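Local coordinates for protein N-(5'-phosphoribosyl)anthranilate isomerase (Pyrococcus furiosus, PDB 4AAJ) that catalyses the isomerisation of N-(5-phospho-beta-D-ribosyl)anthranilate to 1-(2-carboxyphenylamino)-1-deoxy-D-ribulose 5-phosphate, the third step from chorismate to tryptophan, at residues 185-188 against 189-193. Sequence-based numbering, arbitrary orientation.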
# COMPACT_ATOMS: atom_id res chain seq x y z
N GLU A 185 -7.39 -16.68 -4.48
CA GLU A 185 -7.96 -17.28 -5.69
C GLU A 185 -7.59 -16.54 -6.97
O GLU A 185 -7.67 -17.10 -8.06
CB GLU A 185 -9.49 -17.38 -5.57
CG GLU A 185 -10.00 -18.00 -4.27
CD GLU A 185 -9.54 -19.43 -4.07
OE1 GLU A 185 -9.96 -20.32 -4.85
OE2 GLU A 185 -8.76 -19.68 -3.13
N ASN A 186 -7.18 -15.28 -6.83
CA ASN A 186 -6.85 -14.45 -7.98
C ASN A 186 -5.43 -13.87 -7.99
O ASN A 186 -4.97 -13.39 -9.02
CB ASN A 186 -7.89 -13.32 -8.16
CG ASN A 186 -7.88 -12.31 -7.02
OD1 ASN A 186 -6.90 -12.17 -6.29
ND2 ASN A 186 -8.99 -11.60 -6.85
N VAL A 187 -4.75 -13.94 -6.84
CA VAL A 187 -3.42 -13.33 -6.68
C VAL A 187 -2.39 -13.87 -7.68
O VAL A 187 -1.64 -13.10 -8.28
CB VAL A 187 -2.90 -13.41 -5.22
CG1 VAL A 187 -2.71 -14.85 -4.77
CG2 VAL A 187 -1.61 -12.61 -5.06
N GLU A 188 -2.38 -15.18 -7.86
CA GLU A 188 -1.42 -15.83 -8.76
C GLU A 188 -1.60 -15.39 -10.21
O GLU A 188 -0.61 -15.18 -10.92
CB GLU A 188 -1.50 -17.36 -8.63
CG GLU A 188 -1.23 -17.86 -7.21
CD GLU A 188 -0.91 -19.34 -7.15
OE1 GLU A 188 -1.60 -20.14 -7.81
OE2 GLU A 188 0.05 -19.70 -6.42
N GLU A 189 -2.85 -15.22 -10.62
CA GLU A 189 -3.18 -14.77 -11.97
C GLU A 189 -2.85 -13.29 -12.18
O GLU A 189 -2.28 -12.92 -13.21
CB GLU A 189 -4.66 -15.04 -12.29
CG GLU A 189 -5.02 -14.95 -13.77
CD GLU A 189 -4.25 -15.92 -14.64
OE1 GLU A 189 -3.96 -17.06 -14.19
OE2 GLU A 189 -3.93 -15.56 -15.80
N VAL A 190 -3.20 -12.47 -11.19
CA VAL A 190 -2.87 -11.04 -11.22
C VAL A 190 -1.36 -10.86 -11.38
O VAL A 190 -0.92 -10.06 -12.20
CB VAL A 190 -3.39 -10.31 -9.95
CG1 VAL A 190 -2.77 -8.93 -9.82
CG2 VAL A 190 -4.91 -10.20 -9.99
N ILE A 191 -0.59 -11.62 -10.61
CA ILE A 191 0.87 -11.55 -10.66
C ILE A 191 1.44 -11.95 -12.03
O ILE A 191 2.40 -11.35 -12.51
CB ILE A 191 1.52 -12.36 -9.52
CG1 ILE A 191 1.27 -11.67 -8.18
CG2 ILE A 191 3.01 -12.53 -9.75
CD1 ILE A 191 1.66 -12.47 -6.96
N LYS A 192 0.84 -12.97 -12.65
CA LYS A 192 1.27 -13.42 -13.97
C LYS A 192 1.04 -12.37 -15.05
O LYS A 192 1.89 -12.16 -15.91
CB LYS A 192 0.60 -14.74 -14.37
CG LYS A 192 1.21 -15.98 -13.74
CD LYS A 192 0.77 -17.25 -14.47
CE LYS A 192 -0.56 -17.78 -13.97
NZ LYS A 192 -0.41 -18.60 -12.73
N VAL A 193 -0.09 -11.68 -14.98
CA VAL A 193 -0.44 -10.67 -15.97
C VAL A 193 0.35 -9.37 -15.74
O VAL A 193 0.97 -8.86 -16.67
CB VAL A 193 -1.95 -10.38 -15.99
CG1 VAL A 193 -2.28 -9.28 -16.99
CG2 VAL A 193 -2.73 -11.64 -16.32
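Val-187 and Ile-191, one helical turn apart, run alongside each other on one face of the helix, CG2 of Val-187 lying 3.8 Å from CD1 of Ile-191. This is the buried face of the first turns of helix 187-194, which connects strands 176-179 and 198-201 in a beta-alpha-beta unit of the TIM barrel. In Val-187, CG2 is anti to the backbone N and thereby directed at the isoleucine tip. Both side chains pack on Ala-223 of helix 213-225, while Val-190 packs on Leu-182.

Main-chain i to i+4 bonds run through the same turns. Val-190 N donates to Asn-186 O at 2.9 Å, almost straight at hydrogen (170°). The next bond, from Ile-191 N to Val-187 O, measures 3.0 Å, and CG1 of Ile-191 rests 3.2 Å from that same oxygen. Asn-186 occupies the N-cap position, yet its amide faces back along the chain: OD1 accepts from Asn-183 N and ND2 donates to Gly-181 O, tying the helix start to the preceding loop.

On the more open side the fit is looser. Lys-192 N reaches Glu-188 O at 3.2 Å with a more bent N-H...O angle of 147°. Bends at the last two torsions of the lysine return NZ to 3.9 Å from Glu-188 O, too long for a hydrogen bond, and its charge stays 5.3 Å from OE1 of Glu-188, too far for a salt bridge. The opposite charges may still attract weakly, so local cohesion probably comes mostly from the main-chain bonds and the buried aliphatic pair.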